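Local coordinates for hypothetical membrane protein (Corynebacterium glutamicum, PDB 6JSA) that binds heme through its C-terminal HtaA domain, the part present here, and probably passes it on in the heme-uptake machinery of corynebacteria, at residues Q19-R23 / G24-N28. Sequence-based numbering, arbitrary orientation.
Sequences QNYIR and GSIAN. With HEM (protoporphyrin IX containing Fe), chain B.
The axial tyrosine of the heme site and the loop behind it make this contact: Tyr21, near the end of helix 16-23, is backed by Ala27 and flanked at its edge by Ile26 of the following loop. Tyr21 OH binds the heme iron at 2.1 Å, and a hydrogen bond to His72 NE2 gives this oxygen a second partner. With CG anti to the backbone N (chi1 161°), the ring lies between Ala27 and the porphyrin. Ala27 CB sits over one face in a CH-pi contact, 4.0 Å from the Tyr21 ring centroid; the porphyrin leans over the opposite face, inclined to it, with C4D offset toward the rim. Ile26 CG2 is 4.1 Å from Tyr21 CE1, and the Ile26 CD1 methyl makes a van der Waals contact with heme propionate O2A (3.6 Å). Tyr21 O accepts a hydrogen bond from Gly24 N at 3.1 Å, tying the turn. A water donates to the same oxygen and accepts from Ile26 N, bridging helix and loop. Asn28 N hydrogen-bonds to Gly24 O (2.9 Å). Leu76 of strand 76-88 packs against Tyr21 and Ile22, the backbone of Ala27 is hydrogen-bonded to that of His72, and the loop leads into strand 30-34.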
ATOM      1  N   GLN A  19      -5.429 -11.810  -1.726  1.00  9.11           N
ATOM      2  CA  GLN A  19      -4.459 -12.818  -1.294  1.00  9.34           C
ATOM      3  C   GLN A  19      -5.023 -14.219  -1.466  1.00  9.26           C
ATOM      4  O   GLN A  19      -4.341 -15.121  -1.966  1.00  9.19           O
ATOM      5  CB  GLN A  19      -4.111 -12.632   0.177  1.00  8.28           C
ATOM      6  CG  GLN A  19      -3.250 -11.443   0.513  1.00  8.91           C
ATOM      7  CD  GLN A  19      -3.026 -11.352   2.009  1.00  9.52           C
ATOM      8  OE1 GLN A  19      -3.013 -12.366   2.708  1.00 10.33           O
ATOM      9  NE2 GLN A  19      -2.871 -10.139   2.512  1.00  9.37           N
ATOM     10  N   ASN A  20      -6.261 -14.424  -1.021  1.00  9.36           N
ATOM     11  CA  ASN A  20      -6.835 -15.761  -1.052  1.00 10.29           C
ATOM     12  C   ASN A  20      -7.104 -16.206  -2.476  1.00  9.96           C
ATOM     13  O   ASN A  20      -6.981 -17.395  -2.782  1.00 10.38           O
ATOM     14  CB  ASN A  20      -8.100 -15.800  -0.192  1.00 10.85           C
ATOM     15  CG  ASN A  20      -7.808 -15.512   1.270  1.00 10.70           C
ATOM     16  OD1 ASN A  20      -6.674 -15.683   1.730  1.00 10.92           O
ATOM     17  ND2 ASN A  20      -8.823 -15.085   2.011  1.00 12.24           N
ATOM     18  N   TYR A  21      -7.445 -15.263  -3.353  1.00  9.01           N
ATOM     19  CA  TYR A  21      -7.574 -15.564  -4.773  1.00  9.53           C
ATOM     20  C   TYR A  21      -6.224 -15.951  -5.370  1.00  9.72           C
ATOM     21  O   TYR A  21      -6.106 -16.972  -6.061  1.00 10.39           O
ATOM     22  CB  TYR A  21      -8.171 -14.350  -5.482  1.00  9.87           C
ATOM     23  CG  TYR A  21      -7.964 -14.332  -6.971  1.00  8.75           C
ATOM     24  CD1 TYR A  21      -8.601 -15.255  -7.792  1.00 10.04           C
ATOM     25  CD2 TYR A  21      -7.138 -13.385  -7.560  1.00  9.07           C
ATOM     26  CE1 TYR A  21      -8.414 -15.229  -9.153  1.00 10.27           C
ATOM     27  CE2 TYR A  21      -6.949 -13.346  -8.920  1.00  9.53           C
ATOM     28  CZ  TYR A  21      -7.586 -14.277  -9.707  1.00 10.45           C
ATOM     29  OH  TYR A  21      -7.386 -14.256 -11.050  1.00 11.19           O
ATOM     30  N   ILE A  22      -5.189 -15.149  -5.109  1.00  9.43           N
ATOM     31  CA  ILE A  22      -3.870 -15.426  -5.676  1.00  9.19           C
ATOM     32  C   ILE A  22      -3.396 -16.823  -5.287  1.00 10.02           C
ATOM     33  O   ILE A  22      -2.877 -17.576  -6.120  1.00 11.48           O
ATOM     34  CB  ILE A  22      -2.859 -14.350  -5.244  1.00  9.02           C
ATOM     35  CG1 ILE A  22      -3.150 -13.028  -5.959  1.00  9.49           C
ATOM     36  CG2 ILE A  22      -1.432 -14.831  -5.476  1.00 10.13           C
ATOM     37  CD1 ILE A  22      -2.868 -13.042  -7.450  1.00  9.74           C
ATOM     38  N   ARG A  23      -3.561 -17.188  -4.017  1.00 10.75           N
ATOM     39  CA  ARG A  23      -3.077 -18.468  -3.514  1.00 11.62           C
ATOM     40  C   ARG A  23      -4.069 -19.603  -3.715  1.00 13.29           C
ATOM     41  O   ARG A  23      -3.731 -20.756  -3.427  1.00 15.34           O
ATOM     42  CB  ARG A  23      -2.703 -18.342  -2.030  1.00 12.14           C
ATOM     43  CG  ARG A  23      -1.589 -17.325  -1.796  1.00 12.78           C
ATOM     44  CD  ARG A  23      -0.894 -17.498  -0.459  1.00 13.61           C
ATOM     45  NE  ARG A  23      -1.686 -17.009   0.666  1.00 14.08           N
ATOM     46  CZ  ARG A  23      -1.221 -16.924   1.910  1.00 13.77           C
ATOM     47  NH1 ARG A  23       0.033 -17.286   2.181  1.00 14.38           N
ATOM     48  NH2 ARG A  23      -1.999 -16.470   2.881  1.00 14.10           N
ATOM     49  N   GLY A  24      -5.260 -19.307  -4.238  1.00 12.63           N
ATOM     50  CA  GLY A  24      -6.311 -20.288  -4.385  1.00 13.77           C
ATOM     51  C   GLY A  24      -6.208 -21.086  -5.673  1.00 14.23           C
ATOM     52  O   GLY A  24      -5.253 -20.975  -6.445  1.00 13.89           O
ATOM     53  N   SER A  25      -7.243 -21.886  -5.913  1.00 15.38           N
ATOM     54  CA  SER A  25      -7.236 -22.893  -6.967  1.00 17.03           C
ATOM     55  C   SER A  25      -7.671 -22.360  -8.324  1.00 15.96           C
ATOM     56  O   SER A  25      -7.715 -23.135  -9.287  1.00 17.91           O
ATOM     57  CB  SER A  25      -8.105 -24.091  -6.565  1.00 20.02           C
ATOM     58  OG  SER A  25      -9.415 -23.675  -6.225  1.00 22.47           O
ATOM     59  N   ILE A  26      -7.991 -21.070  -8.430  1.00 15.80           N
ATOM     60  CA  ILE A  26      -8.310 -20.463  -9.718  1.00 15.62           C
ATOM     61  C   ILE A  26      -7.070 -19.773 -10.281  1.00 14.52           C
ATOM     62  O   ILE A  26      -6.630 -20.067 -11.398  1.00 14.57           O
ATOM     63  CB  ILE A  26      -9.515 -19.510  -9.603  1.00 17.58           C
ATOM     64  CG1 ILE A  26     -10.779 -20.319  -9.286  1.00 19.80           C
ATOM     65  CG2 ILE A  26      -9.661 -18.684 -10.876  1.00 17.45           C
ATOM     66  CD1 ILE A  26     -11.992 -19.487  -8.925  1.00 21.40           C
ATOM     67  N   ALA A  27      -6.485 -18.858  -9.513  1.00 12.43           N
ATOM     68  CA  ALA A  27      -5.256 -18.219  -9.972  1.00 11.81           C
ATOM     69  C   ALA A  27      -4.069 -19.169  -9.923  1.00 11.49           C
ATOM     70  O   ALA A  27      -3.151 -19.038 -10.739  1.00 11.78           O
ATOM     71  CB  ALA A  27      -4.962 -16.971  -9.141  1.00 11.74           C
ATOM     72  N   ASN A  28      -4.061 -20.110  -8.976  1.00 12.08           N
ATOM     73  CA  ASN A  28      -2.926 -21.013  -8.760  1.00 12.59           C
ATOM     74  C   ASN A  28      -1.612 -20.240  -8.744  1.00 12.57           C
ATOM     75  O   ASN A  28      -0.631 -20.608  -9.395  1.00 13.67           O
ATOM     76  CB  ASN A  28      -2.904 -22.155  -9.777  1.00 14.80           C
ATOM     77  CG  ASN A  28      -4.175 -22.964  -9.751  1.00 17.23           C
ATOM     78  OD1 ASN A  28      -4.989 -22.895 -10.675  1.00 18.85           O
ATOM     79  ND2 ASN A  28      -4.370 -23.719  -8.676  1.00 18.29           N
TER
HETATM   80  CHA HEM B 300     -10.975 -12.827  -9.718  1.00 10.18           C
HETATM   81  CHB HEM B 300     -10.288 -15.383 -13.763  1.00 10.54           C
HETATM   82  CHC HEM B 300      -6.415 -12.674 -14.804  1.00 10.30           C
HETATM   83  CHD HEM B 300      -7.334  -9.881 -10.972  1.00  8.74           C
HETATM   84  C1A HEM B 300     -11.105 -13.777 -10.703  1.00  9.96           C
HETATM   85  C2A HEM B 300     -12.082 -14.848 -10.719  1.00 10.68           C
HETATM   86  C3A HEM B 300     -11.901 -15.562 -11.833  1.00 11.13           C
HETATM   87  C4A HEM B 300     -10.809 -14.945 -12.566  1.00 10.41           C
HETATM   88  CMA HEM B 300     -12.694 -16.814 -12.284  1.00 12.67           C
HETATM   89  CAA HEM B 300     -13.085 -15.114  -9.587  1.00 12.01           C
HETATM   90  CBA HEM B 300     -12.275 -15.814  -8.488  1.00 14.67           C
HETATM   91  CGA HEM B 300     -13.101 -16.067  -7.253  1.00 18.14           C
HETATM   92  O1A HEM B 300     -14.143 -15.398  -7.064  1.00 20.87           O
HETATM   93  O2A HEM B 300     -12.701 -16.933  -6.438  1.00 20.67           O
HETATM   94  C1B HEM B 300      -9.145 -14.917 -14.372  1.00 10.51           C
HETATM   95  C2B HEM B 300      -8.483 -15.506 -15.517  1.00 12.33           C
HETATM   96  C3B HEM B 300      -7.411 -14.752 -15.813  1.00 12.38           C
HETATM   97  C4B HEM B 300      -7.370 -13.669 -14.849  1.00 11.07           C
HETATM   98  CMB HEM B 300      -8.995 -16.772 -16.223  1.00 13.48           C
HETATM   99  CAB HEM B 300      -6.346 -14.906 -16.923  1.00 14.69           C
HETATM  100  CBB HEM B 300      -6.244 -15.936 -17.772  1.00 16.55           C
HETATM  101  C1C HEM B 300      -6.340 -11.656 -13.880  1.00  9.79           C
HETATM  102  C2C HEM B 300      -5.399 -10.556 -13.921  1.00 10.19           C
HETATM  103  C3C HEM B 300      -5.624  -9.793 -12.848  1.00  9.57           C
HETATM  104  C4C HEM B 300      -6.743 -10.367 -12.115  1.00  8.68           C
HETATM  105  CMC HEM B 300      -4.310 -10.350 -14.995  1.00 11.64           C
HETATM  106  CAC HEM B 300      -4.841  -8.507 -12.493  1.00 10.75           C
HETATM  107  CBC HEM B 300      -4.481  -8.250 -11.224  1.00 11.80           C
HETATM  108  C1D HEM B 300      -8.413 -10.428 -10.321  1.00  8.97           C
HETATM  109  C2D HEM B 300      -9.026  -9.887  -9.133  1.00  9.61           C
HETATM  110  C3D HEM B 300     -10.026 -10.693  -8.782  1.00  9.41           C
HETATM  111  C4D HEM B 300     -10.076 -11.785  -9.731  1.00  9.79           C
HETATM  112  CMD HEM B 300      -8.581  -8.596  -8.426  1.00 11.03           C
HETATM  113  CAD HEM B 300     -10.954 -10.529  -7.560  1.00 10.51           C
HETATM  114  CBD HEM B 300     -10.356 -11.358  -6.415  1.00 11.36           C
HETATM  115  CGD HEM B 300     -11.165 -11.149  -5.161  1.00 12.40           C
HETATM  116  O1D HEM B 300     -12.196 -11.843  -4.976  1.00 14.84           O
HETATM  117  O2D HEM B 300     -10.776 -10.284  -4.338  1.00 12.79           O
HETATM  118  NA  HEM B 300     -10.338 -13.861 -11.848  1.00  9.50           N
HETATM  119  NB  HEM B 300      -8.432 -13.803 -13.981  1.00 10.54           N
HETATM  120  NC  HEM B 300      -7.152 -11.508 -12.765  1.00  9.83           N
HETATM  121  ND  HEM B 300      -9.076 -11.592 -10.668  1.00  9.94           N
HETATM  122 FE   HEM B 300      -8.556 -12.872 -12.156  1.00 10.49          FE
HETATM  123  O   HOH W   1      -7.903 -18.726  -6.847  1.00 15.13           O